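Local coordinates for toll-like receptor 13 (Mus musculus, PDB 4Z0C), which recognises and binds single-stranded RNA from bacterial 23S rRNA and signals through MYD88 and TRAF6 to activate NF-kappa-B and the inflammatory response, at the glycan on Asn165. Coordinates in Å, arbitrary orientation; residue numbers count along the deposited sequence, not the author numbering.

The glycan on Asn165. Residues 139, 164-165, 187, 210-211, 232, 234, 255, 285. With NAG (2-acetamido-2-deoxy-beta-D-glucopyranose), chain B; NAG (2-acetamido-2-deoxy-beta-D-glucopyranose), chain C; NAG (2-acetamido-2-deoxy-beta-D-glucopyranose), chain D; NAG (2-acetamido-2-deoxy-beta-D-glucopyranose), chain E.
The guanidinium of Arg211 has the side-chain oxygen OD1 of Asn165 at its edge, in plane, and it stands between two N-linked chitobiose stubs. Its NH2 end points to the Asn165 glycan, near the C6 hydroxymethyl of NAG (chain B) and the acetamide methyl of NAG (chain C), while CD and NE run past the acetamide methyl C8 of NAG (chain E). A bend at chi3 (82°) turns the group toward the first glycan, and a long salt bridge, 3.9 Å from Arg211 NH1 to Glu187 OE2, may help to orient it.

Asn165 ND2 is bonded to C1 of NAG (chain B) at 1.4 Å, with CG beside the backbone N (chi1 -61°). Around this sugar, the methyl CG2 of Thr164 meets the acetamide methyl C8 at 3.9 Å, and Arg139 CD loosely flanks the acetamide oxygen O7. NAG (chain C) projects away with little protein contact.

The first sugar of the second stub, NAG (chain D), is held by more polar contacts, whereas NAG (chain E), like NAG (chain C), meets little protein. Asn232, its CG anti to the backbone N (chi1 -160°), carries NAG (chain D) on ND2, and its amide oxygen OD1 accepts a 3.0 Å hydrogen bond from Ser234 N, in the carbonyl plane, which should restrain rotation of the linkage amide. On the acetamide side, N2 of NAG (chain D) donates to the anti lone pair of Asp255 OD2 at 3.0 Å, and Val285 CG2 packs against the methyl C8. At the opposite side, Ser210 OG hydrogen-bonds the O6 hydroxyl at 3.1 Å. A water joins Ser210 OG, the ring oxygen O5 and Glu187 OE1, the last at 2.6 Å. O3 of NAG (chain D) donates a 2.8 Å hydrogen bond to the ring oxygen O5 of NAG (chain E).

The site spans successive leucine-rich repeats of the ectodomain, where strands 230-232, 253-255 and 283-285 and adjoining loops face the inside of the curved solenoid, so both glycans project into its central opening.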
loop_
_atom_site.group_PDB
_atom_site.type_symbol
_atom_site.label_atom_id
_atom_site.label_comp_id
_atom_site.label_asym_id
_atom_site.label_seq_id
_atom_site.Cartn_x
_atom_site.Cartn_y
_atom_site.Cartn_z
ATOM N N ARG A 139 15.365 -35.091 5.437
ATOM C CA ARG A 139 14.016 -35.220 4.889
ATOM C C ARG A 139 13.944 -36.342 3.869
ATOM O O ARG A 139 13.759 -36.108 2.672
ATOM C CB ARG A 139 13.551 -33.902 4.276
ATOM C CG ARG A 139 12.072 -33.681 4.351
ATOM C CD ARG A 139 11.809 -32.382 5.066
ATOM N NE ARG A 139 11.528 -31.290 4.138
ATOM C CZ ARG A 139 10.361 -31.071 3.535
ATOM N NH1 ARG A 139 10.249 -30.029 2.729
ATOM N NH2 ARG A 139 9.323 -31.882 3.726
ATOM N N THR A 164 18.955 -35.149 9.371
ATOM C CA THR A 164 17.781 -34.562 10.039
ATOM C C THR A 164 16.480 -34.939 9.327
ATOM O O THR A 164 16.451 -35.101 8.115
ATOM C CB THR A 164 17.909 -33.044 10.320
ATOM O OG1 THR A 164 16.604 -32.460 10.458
ATOM C CG2 THR A 164 18.586 -32.355 9.211
ATOM N N ASN A 165 15.424 -35.148 10.105
ATOM C CA ASN A 165 14.115 -35.532 9.564
ATOM C C ASN A 165 14.111 -36.833 8.775
ATOM O O ASN A 165 13.773 -36.856 7.591
ATOM C CB ASN A 165 13.514 -34.402 8.722
ATOM C CG ASN A 165 13.279 -33.142 9.521
ATOM O OD1 ASN A 165 13.131 -33.193 10.737
ATOM N ND2 ASN A 165 13.251 -32.001 8.836
ATOM N N GLU A 187 18.866 -34.891 14.106
ATOM C CA GLU A 187 17.734 -34.055 14.490
ATOM C C GLU A 187 16.461 -34.566 13.839
ATOM O O GLU A 187 16.448 -34.864 12.650
ATOM C CB GLU A 187 17.973 -32.592 14.101
ATOM C CG GLU A 187 16.757 -31.695 14.282
ATOM C CD GLU A 187 16.922 -30.337 13.601
ATOM O OE1 GLU A 187 18.073 -29.854 13.542
ATOM O OE2 GLU A 187 15.912 -29.772 13.098
ATOM N N SER A 210 18.714 -33.532 18.605
ATOM C CA SER A 210 17.564 -32.689 18.890
ATOM C C SER A 210 16.268 -33.210 18.264
ATOM O O SER A 210 16.291 -33.851 17.202
ATOM C CB SER A 210 17.892 -31.246 18.481
ATOM O OG SER A 210 17.326 -30.892 17.253
ATOM N N ARG A 211 15.142 -32.939 18.929
ATOM C CA ARG A 211 13.813 -33.356 18.448
ATOM C C ARG A 211 13.675 -34.866 18.148
ATOM O O ARG A 211 13.410 -35.258 17.016
ATOM C CB ARG A 211 13.385 -32.513 17.234
ATOM C CG ARG A 211 13.485 -31.007 17.490
ATOM C CD ARG A 211 13.503 -30.165 16.218
ATOM N NE ARG A 211 12.161 -29.952 15.707
ATOM C CZ ARG A 211 11.654 -30.550 14.637
ATOM N NH1 ARG A 211 12.400 -31.386 13.902
ATOM N NH2 ARG A 211 10.399 -30.279 14.288
ATOM N N ASN A 232 23.710 -31.085 20.990
ATOM C CA ASN A 232 22.373 -30.549 20.883
ATOM C C ASN A 232 21.307 -31.566 21.236
ATOM O O ASN A 232 21.031 -32.469 20.448
ATOM C CB ASN A 232 22.142 -30.034 19.476
ATOM C CG ASN A 232 20.969 -29.034 19.386
ATOM O OD1 ASN A 232 20.027 -29.035 20.204
ATOM N ND2 ASN A 232 21.028 -28.200 18.360
ATOM N N SER A 234 18.147 -30.371 22.124
ATOM C CA SER A 234 16.920 -29.558 22.159
ATOM C C SER A 234 15.654 -30.333 21.783
ATOM O O SER A 234 15.534 -30.838 20.672
ATOM C CB SER A 234 17.043 -28.358 21.227
ATOM O OG SER A 234 15.871 -27.572 21.299
ATOM N N ASP A 255 22.707 -27.669 24.409
ATOM C CA ASP A 255 21.343 -27.208 24.286
ATOM C C ASP A 255 20.399 -28.177 25.007
ATOM O O ASP A 255 20.229 -29.322 24.593
ATOM C CB ASP A 255 20.979 -27.069 22.804
ATOM C CG ASP A 255 19.664 -26.318 22.582
ATOM O OD1 ASP A 255 18.780 -26.390 23.460
ATOM O OD2 ASP A 255 19.510 -25.660 21.524
ATOM N N VAL A 285 22.263 -23.155 25.708
ATOM C CA VAL A 285 20.952 -22.819 25.180
ATOM C C VAL A 285 19.903 -23.552 26.012
ATOM O O VAL A 285 19.946 -24.773 26.149
ATOM C CB VAL A 285 20.829 -23.105 23.682
ATOM C CG1 VAL A 285 19.372 -22.814 23.181
ATOM C CG2 VAL A 285 21.871 -22.266 22.921
HETATM C C1 NAG B . 12.804 -30.899 9.650
HETATM C C2 NAG B . 13.178 -29.665 8.827
HETATM C C3 NAG B . 12.661 -28.397 9.489
HETATM C C4 NAG B . 11.180 -28.545 9.790
HETATM C C5 NAG B . 11.027 -29.756 10.693
HETATM C C6 NAG B . 9.604 -29.894 11.220
HETATM C C7 NAG B . 15.296 -29.743 7.643
HETATM C C8 NAG B . 16.719 -29.258 7.637
HETATM N N2 NAG B . 14.609 -29.527 8.754
HETATM O O3 NAG B . 12.961 -27.296 8.659
HETATM O O4 NAG B . 10.679 -27.400 10.437
HETATM O O5 NAG B . 11.415 -30.907 9.959
HETATM O O6 NAG B . 8.731 -30.075 10.132
HETATM O O7 NAG B . 14.819 -30.330 6.677
HETATM C C1 NAG C . 9.678 -26.384 10.125
HETATM C C2 NAG C . 8.915 -25.388 10.999
HETATM C C3 NAG C . 7.740 -24.726 10.271
HETATM C C4 NAG C . 8.066 -24.371 8.823
HETATM C C5 NAG C . 8.762 -25.557 8.154
HETATM C C6 NAG C . 9.003 -25.343 6.656
HETATM C C7 NAG C . 9.246 -26.347 13.206
HETATM C C8 NAG C . 8.729 -27.426 14.117
HETATM N N2 NAG C . 8.437 -26.073 12.182
HETATM O O3 NAG C . 7.375 -23.544 10.947
HETATM O O4 NAG C . 6.879 -24.036 8.137
HETATM O O5 NAG C . 9.964 -25.826 8.860
HETATM O O6 NAG C . 9.670 -24.116 6.439
HETATM O O7 NAG C . 10.339 -25.781 13.406
HETATM C C1 NAG D . 19.912 -27.289 18.357
HETATM C C2 NAG D . 20.439 -25.905 17.974
HETATM C C3 NAG D . 19.274 -24.951 17.629
HETATM C C4 NAG D . 18.239 -25.612 16.692
HETATM C C5 NAG D . 17.775 -26.805 17.505
HETATM C C6 NAG D . 16.442 -27.435 17.094
HETATM C C7 NAG D . 22.513 -24.978 18.963
HETATM C C8 NAG D . 23.261 -24.680 20.232
HETATM N N2 NAG D . 21.253 -25.417 19.092
HETATM O O3 NAG D . 19.763 -23.729 17.122
HETATM O O4 NAG D . 17.126 -24.788 16.406
HETATM O O5 NAG D . 18.846 -27.710 17.523
HETATM O O6 NAG D . 16.594 -28.196 15.936
HETATM O O7 NAG D . 23.065 -24.792 17.871
HETATM C C1 NAG E . 16.916 -24.058 15.161
HETATM C C2 NAG E . 15.519 -23.642 14.715
HETATM C C3 NAG E . 15.499 -22.518 13.681
HETATM C C4 NAG E . 16.520 -21.427 13.979
HETATM C C5 NAG E . 17.872 -22.054 14.319
HETATM C C6 NAG E . 18.894 -20.994 14.707
HETATM C C7 NAG E . 14.009 -25.480 14.913
HETATM C C8 NAG E . 13.270 -26.600 14.240
HETATM N N2 NAG E . 14.855 -24.798 14.158
HETATM O O3 NAG E . 14.216 -21.940 13.702
HETATM O O4 NAG E . 16.621 -20.543 12.877
HETATM O O5 NAG E . 17.742 -22.945 15.408
HETATM O O6 NAG E . 18.401 -20.299 15.829
HETATM O O7 NAG E . 13.848 -25.220 16.105
HETATM O O HOH W 1 19.644 -29.804 15.637
#